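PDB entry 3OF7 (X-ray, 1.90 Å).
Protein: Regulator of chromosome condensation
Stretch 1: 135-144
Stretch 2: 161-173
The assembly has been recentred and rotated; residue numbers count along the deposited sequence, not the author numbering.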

# COMPACT_ATOMS: atom_id res chain seq x y z
N LYS A 135 -10.99 -7.97 16.46
CA LYS A 135 -10.06 -9.06 16.18
C LYS A 135 -10.72 -10.20 15.44
O LYS A 135 -11.85 -10.58 15.74
CB LYS A 135 -9.44 -9.59 17.48
CG LYS A 135 -8.40 -8.67 18.10
CD LYS A 135 -7.85 -9.21 19.41
CE LYS A 135 -8.79 -8.93 20.58
NZ LYS A 135 -8.26 -9.46 21.88
N ILE A 136 -10.00 -10.73 14.45
CA ILE A 136 -10.32 -12.02 13.86
C ILE A 136 -10.03 -13.07 14.94
O ILE A 136 -8.99 -13.01 15.60
CB ILE A 136 -9.46 -12.29 12.58
CG1 ILE A 136 -9.80 -11.27 11.48
CG2 ILE A 136 -9.65 -13.73 12.07
CD1 ILE A 136 -8.93 -11.39 10.24
N PRO A 137 -10.97 -14.02 15.14
CA PRO A 137 -10.73 -15.06 16.15
C PRO A 137 -9.38 -15.73 15.98
O PRO A 137 -8.98 -16.09 14.86
CB PRO A 137 -11.88 -16.05 15.90
CG PRO A 137 -12.98 -15.18 15.42
CD PRO A 137 -12.32 -14.12 14.56
N ARG A 138 -8.67 -15.89 17.09
CA ARG A 138 -7.32 -16.44 17.08
C ARG A 138 -7.26 -17.85 16.49
O ARG A 138 -6.27 -18.23 15.86
CB ARG A 138 -6.76 -16.43 18.50
CG ARG A 138 -5.28 -16.35 18.55
CD ARG A 138 -4.78 -16.02 19.94
NE ARG A 138 -3.34 -16.21 19.98
CZ ARG A 138 -2.45 -15.27 19.67
NH1 ARG A 138 -2.86 -14.05 19.31
NH2 ARG A 138 -1.16 -15.54 19.74
N GLU A 139 -8.34 -18.61 16.68
CA GLU A 139 -8.43 -19.98 16.19
C GLU A 139 -8.42 -20.05 14.68
O GLU A 139 -8.05 -21.06 14.11
CB GLU A 139 -9.69 -20.68 16.73
CG GLU A 139 -9.99 -20.43 18.20
CD GLU A 139 -10.88 -19.21 18.42
OE1 GLU A 139 -12.06 -19.24 18.01
OE2 GLU A 139 -10.39 -18.22 19.01
N SER A 140 -8.80 -18.94 14.03
CA SER A 140 -8.78 -18.84 12.57
C SER A 140 -7.37 -18.92 12.00
O SER A 140 -7.20 -19.15 10.80
CB SER A 140 -9.45 -17.54 12.11
OG SER A 140 -10.81 -17.52 12.48
N PHE A 141 -6.36 -18.73 12.85
CA PHE A 141 -4.97 -18.85 12.44
C PHE A 141 -4.24 -19.93 13.24
O PHE A 141 -3.61 -19.62 14.25
CB PHE A 141 -4.22 -17.52 12.60
CG PHE A 141 -4.81 -16.37 11.83
CD1 PHE A 141 -4.61 -16.25 10.46
CD2 PHE A 141 -5.54 -15.38 12.49
CE1 PHE A 141 -5.13 -15.17 9.75
CE2 PHE A 141 -6.08 -14.30 11.79
CZ PHE A 141 -5.88 -14.20 10.41
N PRO A 142 -4.32 -21.20 12.78
CA PRO A 142 -3.59 -22.29 13.47
C PRO A 142 -2.09 -22.06 13.75
O PRO A 142 -1.61 -22.56 14.77
CB PRO A 142 -3.81 -23.49 12.54
CG PRO A 142 -5.15 -23.24 11.94
CD PRO A 142 -5.18 -21.73 11.70
N PRO A 143 -1.35 -21.35 12.87
CA PRO A 143 0.05 -21.17 13.27
C PRO A 143 0.27 -20.46 14.61
O PRO A 143 1.30 -20.67 15.24
CB PRO A 143 0.63 -20.33 12.12
CG PRO A 143 -0.17 -20.77 10.93
CD PRO A 143 -1.57 -20.94 11.47
N LEU A 144 -0.70 -19.66 15.06
CA LEU A 144 -0.54 -18.89 16.30
C LEU A 144 -0.44 -19.79 17.54
O LEU A 144 0.36 -19.52 18.44
CB LEU A 144 -1.68 -17.88 16.48
CG LEU A 144 -1.74 -16.73 15.47
CD1 LEU A 144 -2.98 -15.88 15.71
CD2 LEU A 144 -0.47 -15.87 15.50
N CYS A 161 -4.36 -10.94 3.30
CA CYS A 161 -3.28 -11.91 3.38
C CYS A 161 -2.44 -11.68 4.63
O CYS A 161 -2.16 -10.54 5.00
CB CYS A 161 -2.40 -11.84 2.13
SG CYS A 161 -1.20 -13.19 2.00
N ALA A 162 -2.06 -12.78 5.28
CA ALA A 162 -1.14 -12.72 6.41
C ALA A 162 0.02 -13.66 6.16
O ALA A 162 -0.19 -14.86 5.88
CB ALA A 162 -1.85 -13.08 7.72
N LEU A 163 1.23 -13.12 6.26
CA LEU A 163 2.45 -13.90 6.12
C LEU A 163 3.01 -14.25 7.49
O LEU A 163 3.22 -13.36 8.32
CB LEU A 163 3.49 -13.10 5.32
CG LEU A 163 4.89 -13.70 5.21
CD1 LEU A 163 4.86 -15.05 4.47
CD2 LEU A 163 5.85 -12.72 4.53
N PHE A 164 3.25 -15.54 7.73
CA PHE A 164 3.70 -16.00 9.04
C PHE A 164 5.20 -16.23 9.09
O PHE A 164 5.85 -16.40 8.06
CB PHE A 164 2.93 -17.25 9.48
CG PHE A 164 1.54 -16.97 9.97
CD1 PHE A 164 0.48 -16.84 9.07
CD2 PHE A 164 1.28 -16.83 11.32
CE1 PHE A 164 -0.81 -16.58 9.51
CE2 PHE A 164 -0.01 -16.57 11.79
CZ PHE A 164 -1.06 -16.45 10.88
N SER A 165 5.75 -16.23 10.30
CA SER A 165 7.19 -16.36 10.51
C SER A 165 7.73 -17.72 10.07
O SER A 165 8.94 -17.89 9.91
CB SER A 165 7.53 -16.13 11.98
OG SER A 165 6.72 -16.95 12.80
N ASN A 166 6.84 -18.69 9.87
CA ASN A 166 7.25 -19.99 9.35
C ASN A 166 7.09 -20.12 7.82
O ASN A 166 7.21 -21.21 7.28
CB ASN A 166 6.50 -21.12 10.07
CG ASN A 166 5.02 -21.16 9.74
OD1 ASN A 166 4.47 -20.22 9.16
ND2 ASN A 166 4.37 -22.25 10.11
N GLY A 167 6.82 -19.00 7.15
CA GLY A 167 6.72 -18.97 5.69
C GLY A 167 5.34 -19.27 5.13
O GLY A 167 5.13 -19.20 3.91
N GLU A 168 4.40 -19.60 6.00
CA GLU A 168 3.03 -19.92 5.60
C GLU A 168 2.22 -18.66 5.31
O GLU A 168 2.42 -17.62 5.94
CB GLU A 168 2.33 -20.74 6.66
CG GLU A 168 2.93 -22.14 6.86
CD GLU A 168 2.04 -23.08 7.65
OE1 GLU A 168 1.10 -22.61 8.33
OE2 GLU A 168 2.27 -24.31 7.58
N VAL A 169 1.29 -18.79 4.36
CA VAL A 169 0.44 -17.68 3.94
C VAL A 169 -1.03 -18.02 4.17
O VAL A 169 -1.51 -19.05 3.69
CB VAL A 169 0.69 -17.34 2.44
CG1 VAL A 169 -0.32 -16.31 1.93
CG2 VAL A 169 2.10 -16.83 2.23
N TYR A 170 -1.73 -17.18 4.92
CA TYR A 170 -3.18 -17.29 5.06
C TYR A 170 -3.84 -16.18 4.26
O TYR A 170 -3.38 -15.04 4.27
CB TYR A 170 -3.63 -17.27 6.53
CG TYR A 170 -3.56 -18.64 7.18
CD1 TYR A 170 -2.33 -19.28 7.37
CD2 TYR A 170 -4.72 -19.30 7.58
CE1 TYR A 170 -2.26 -20.54 7.93
CE2 TYR A 170 -4.66 -20.57 8.15
CZ TYR A 170 -3.42 -21.18 8.33
OH TYR A 170 -3.35 -22.43 8.89
N ALA A 171 -4.91 -16.52 3.55
CA ALA A 171 -5.58 -15.58 2.66
C ALA A 171 -7.09 -15.72 2.79
O ALA A 171 -7.59 -16.78 3.18
CB ALA A 171 -5.13 -15.78 1.23
N TRP A 172 -7.80 -14.63 2.50
CA TRP A 172 -9.27 -14.61 2.51
C TRP A 172 -9.82 -13.45 1.67
O TRP A 172 -9.08 -12.55 1.27
CB TRP A 172 -9.84 -14.60 3.95
CG TRP A 172 -9.42 -13.45 4.86
CD1 TRP A 172 -10.18 -12.36 5.20
CD2 TRP A 172 -8.17 -13.30 5.56
NE1 TRP A 172 -9.49 -11.54 6.06
CE2 TRP A 172 -8.25 -12.09 6.30
CE3 TRP A 172 -6.99 -14.06 5.64
CZ2 TRP A 172 -7.20 -11.62 7.10
CZ3 TRP A 172 -5.94 -13.59 6.43
CH2 TRP A 172 -6.05 -12.38 7.15
N GLY A 173 -11.12 -13.49 1.40
CA GLY A 173 -11.78 -12.50 0.55
C GLY A 173 -11.94 -13.04 -0.86
O GLY A 173 -12.28 -14.22 -1.03

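No hydrogen bond crosses between these two stretches; about 437 Å² of surface, both sides summed, is buried almost entirely by rings and aliphatic carbons. Stretch 2 is a hairpin: strands 161-164 and 169-173 pair through Ala162 N to Tyr170 O at 2.8 Å and Tyr170 N to Ala162 O at 2.9 Å, and a type I turn from Phe164 to Gly167 leads into the return strand. Within the loop, Glu168 N bonds Asn166 OD1 at 3.2 Å. Alternation along the strands sends Ala162, Phe164, Tyr170 and Trp172 toward stretch 1, whereas Cys161 and Ala171 point away. In stretch 1 the 3-10 segment 138-140 stands largely clear; Phe141 and the prolines after it make most of the contact. Phe141 is the hub: its ring edge turns toward the face of Trp172 in an offset edge-to-face pair (centroids 5.6 Å apart, planes at 64°), and its CD1 lies 3.6 Å from Phe164 CZ. Pro143 covers one face of Phe164, its CB 4.0 Å from the ring centroid in a CH-pi contact. Leu144 CD2 reaches the edge of the same ring, 3.8 Å from Phe164 CE2. Pro142 CD and Pro143 CD make van der Waals contacts with Tyr170 OH at 3.4 and 3.5 Å, and Ile136 CD1 makes an apolar contact 3.6 Å from Trp172 CZ2.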